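Tryptophan--tRNA ligase (PDB 3TZL) probably catalyses the ATP-dependent attachment of tryptophan to tRNA(Trp), as a class I aminoacyl-tRNA synthetase that binds tryptophan and adenine nucleotide. Local coordinates at residues G23-M28 against A65-L70. Sequence-based numbering, arbitrary orientation.
Sequences GAIKQM and AAFLSL
Ile25 reaches from helix 18-30 to Phe67 and Leu70 of helix 53-70. Its longer branch meets the phenyl ring at a slant: CD1 of Ile25 lies 3.5 Å from CE1 of Phe67, and CG1 of Ile25 follows at 3.8 Å from the same carbon. The shorter branch goes to the other partner, CG2 of Ile25 lying 4.2 Å from CB of Leu70. With CG1 anti to the carbonyl carbon (chi1 -64°) and CD1 extended beyond it, the isoleucine spreads between residues set one helical turn apart. A beta-branched, wholly apolar side chain suits this buried place, since it can serve two neighbours at once. The side chains of Ile25 and Phe67 cross at about a right angle, and the broad, flat ring can also meet Ile41 and Pro12, the latter predicted to bind ATP. Leucine suits position 70 because its apolar branches also reach Tyr21 of helix 18-30. Behind this layer, the hydroxyl of buried Ser69 bonds back to Ala65 O, 2.7 Å from OG. Gly23 of helix 18-30 touches the bound ADP, which places the contact behind one wall of the nucleotide site. Small Ala66 fits where helix 53-70 meets Leu16 and Tyr284 of helix 278-289; Tyr284 touches Ala65 too. In the Rossmann-type class I catalytic fold, both helices pack on the parallel sheet, Met28 and Phe67 resting on strand 36-41.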
ATOM      1  N   GLY B  23       6.120 -33.059   1.970  1.00 50.14           N
ATOM      2  CA  GLY B  23       5.279 -32.522   3.025  1.00 51.64           C
ATOM      3  C   GLY B  23       4.214 -31.532   2.569  1.00 56.47           C
ATOM      4  O   GLY B  23       3.169 -31.417   3.208  1.00 64.77           O
ATOM      5  N   ALA B  24       4.455 -30.813   1.475  1.00 47.25           N
ATOM      6  CA  ALA B  24       3.487 -29.805   1.036  1.00 49.35           C
ATOM      7  C   ALA B  24       3.339 -29.702  -0.477  1.00 47.84           C
ATOM      8  O   ALA B  24       2.225 -29.663  -1.000  1.00 45.77           O
ATOM      9  CB  ALA B  24       3.841 -28.444   1.614  1.00 49.16           C
ATOM     10  N   ILE B  25       4.465 -29.648  -1.178  1.00 44.15           N
ATOM     11  CA  ILE B  25       4.441 -29.317  -2.599  1.00 40.01           C
ATOM     12  C   ILE B  25       3.782 -30.382  -3.468  1.00 40.98           C
ATOM     13  O   ILE B  25       2.974 -30.041  -4.331  1.00 43.78           O
ATOM     14  CB  ILE B  25       5.836 -28.987  -3.123  1.00 39.47           C
ATOM     15  CG1 ILE B  25       6.347 -27.727  -2.436  1.00 38.77           C
ATOM     16  CG2 ILE B  25       5.810 -28.834  -4.655  1.00 40.51           C
ATOM     17  CD1 ILE B  25       7.748 -27.363  -2.815  1.00 44.71           C
ATOM     18  N   LYS B  26       4.085 -31.642  -3.227  1.00 38.36           N
ATOM     19  CA  LYS B  26       3.496 -32.709  -3.996  1.00 42.23           C
ATOM     20  C   LYS B  26       1.992 -32.710  -3.874  1.00 47.49           C
ATOM     21  O   LYS B  26       1.300 -32.904  -4.828  1.00 49.39           O
ATOM     22  CB  LYS B  26       4.042 -34.054  -3.561  1.00 43.61           C
ATOM     23  CG  LYS B  26       3.965 -35.066  -4.637  1.00 56.02           C
ATOM     24  CD  LYS B  26       4.268 -36.468  -4.174  1.00 64.93           C
ATOM     25  CE  LYS B  26       4.493 -37.353  -5.362  1.00 69.42           C
ATOM     26  NZ  LYS B  26       3.275 -37.506  -6.158  1.00 70.93           N
ATOM     27  N   GLN B  27       1.516 -32.483  -2.670  1.00 48.01           N
ATOM     28  CA  GLN B  27       0.090 -32.444  -2.383  1.00 52.56           C
ATOM     29  C   GLN B  27      -0.556 -31.323  -3.184  1.00 51.46           C
ATOM     30  O   GLN B  27      -1.648 -31.471  -3.742  1.00 51.40           O
ATOM     31  CB  GLN B  27      -0.145 -32.220  -0.882  1.00 57.45           C
ATOM     32  CG  GLN B  27       0.211 -33.423   0.021  1.00 62.37           C
ATOM     33  CD  GLN B  27       1.703 -33.522   0.357  1.00 64.70           C
ATOM     34  OE1 GLN B  27       2.522 -32.711  -0.089  1.00 64.66           O
ATOM     35  NE2 GLN B  27       2.056 -34.527   1.151  1.00 66.20           N
HETATM   36  N   MSE B  28       0.145 -30.199  -3.238  1.00 45.55           N
HETATM   37  CA  MSE B  28      -0.347 -29.028  -3.930  1.00 44.47           C
HETATM   38  C   MSE B  28      -0.381 -29.286  -5.428  1.00 44.19           C
HETATM   39  O   MSE B  28      -1.354 -28.967  -6.094  1.00 44.23           O
HETATM   40  CB  MSE B  28       0.542 -27.831  -3.603  1.00 39.52           C
HETATM   41  CG  MSE B  28       0.127 -26.566  -4.282  1.00 37.89           C
HETATM   42 SE   MSE B  28       1.311 -25.135  -3.807  0.70 56.94          SE
HETATM   43  CE  MSE B  28       1.827 -25.788  -2.021  1.00 56.27           C
ATOM     44  N   ALA B  65      10.771 -20.892 -10.836  1.00 37.95           N
ATOM     45  CA  ALA B  65      11.397 -22.026 -11.537  1.00 37.26           C
ATOM     46  C   ALA B  65      11.229 -23.324 -10.757  1.00 36.93           C
ATOM     47  O   ALA B  65      10.923 -24.368 -11.338  1.00 37.00           O
ATOM     48  CB  ALA B  65      12.874 -21.759 -11.796  1.00 33.86           C
ATOM     49  N   ALA B  66      11.401 -23.260  -9.443  1.00 32.47           N
ATOM     50  CA  ALA B  66      11.255 -24.459  -8.619  1.00 34.53           C
ATOM     51  C   ALA B  66       9.831 -25.023  -8.648  1.00 36.03           C
ATOM     52  O   ALA B  66       9.631 -26.234  -8.775  1.00 32.65           O
ATOM     53  CB  ALA B  66      11.674 -24.176  -7.187  1.00 32.85           C
ATOM     54  N   PHE B  67       8.827 -24.162  -8.520  1.00 34.97           N
ATOM     55  CA  PHE B  67       7.473 -24.702  -8.430  1.00 36.36           C
ATOM     56  C   PHE B  67       6.995 -25.229  -9.780  1.00 38.46           C
ATOM     57  O   PHE B  67       6.325 -26.261  -9.867  1.00 37.33           O
ATOM     58  CB  PHE B  67       6.507 -23.696  -7.798  1.00 35.54           C
ATOM     59  CG  PHE B  67       6.737 -23.489  -6.315  1.00 37.55           C
ATOM     60  CD1 PHE B  67       6.348 -24.447  -5.400  1.00 40.68           C
ATOM     61  CD2 PHE B  67       7.336 -22.334  -5.846  1.00 39.12           C
ATOM     62  CE1 PHE B  67       6.562 -24.259  -4.031  1.00 39.67           C
ATOM     63  CE2 PHE B  67       7.567 -22.141  -4.493  1.00 38.12           C
ATOM     64  CZ  PHE B  67       7.174 -23.104  -3.582  1.00 39.38           C
ATOM     65  N   LEU B  68       7.355 -24.526 -10.842  1.00 38.66           N
ATOM     66  CA  LEU B  68       7.073 -25.017 -12.178  1.00 37.52           C
ATOM     67  C   LEU B  68       7.757 -26.360 -12.395  1.00 37.11           C
ATOM     68  O   LEU B  68       7.127 -27.316 -12.863  1.00 37.50           O
ATOM     69  CB  LEU B  68       7.521 -23.994 -13.218  1.00 39.28           C
ATOM     70  CG  LEU B  68       6.631 -22.758 -13.238  1.00 41.09           C
ATOM     71  CD1 LEU B  68       7.228 -21.701 -14.133  1.00 44.19           C
ATOM     72  CD2 LEU B  68       5.244 -23.128 -13.711  1.00 42.54           C
ATOM     73  N   SER B  69       9.036 -26.444 -12.026  1.00 34.12           N
ATOM     74  CA  SER B  69       9.802 -27.685 -12.206  1.00 38.69           C
ATOM     75  C   SER B  69       9.222 -28.890 -11.477  1.00 39.33           C
ATOM     76  O   SER B  69       9.317 -30.015 -11.959  1.00 43.53           O
ATOM     77  CB  SER B  69      11.243 -27.487 -11.758  1.00 39.29           C
ATOM     78  OG  SER B  69      11.845 -26.565 -12.623  1.00 48.23           O
ATOM     79  N   LEU B  70       8.629 -28.648 -10.312  1.00 40.35           N
ATOM     80  CA  LEU B  70       8.125 -29.724  -9.473  1.00 38.48           C
ATOM     81  C   LEU B  70       6.659 -30.072  -9.778  1.00 40.86           C
ATOM     82  O   LEU B  70       6.120 -31.021  -9.219  1.00 41.46           O
ATOM     83  CB  LEU B  70       8.331 -29.382  -7.998  1.00 35.21           C
ATOM     84  CG  LEU B  70       9.808 -29.343  -7.585  1.00 37.56           C
ATOM     85  CD1 LEU B  70      10.006 -28.493  -6.332  1.00 35.16           C
ATOM     86  CD2 LEU B  70      10.301 -30.757  -7.325  1.00 39.11           C
TER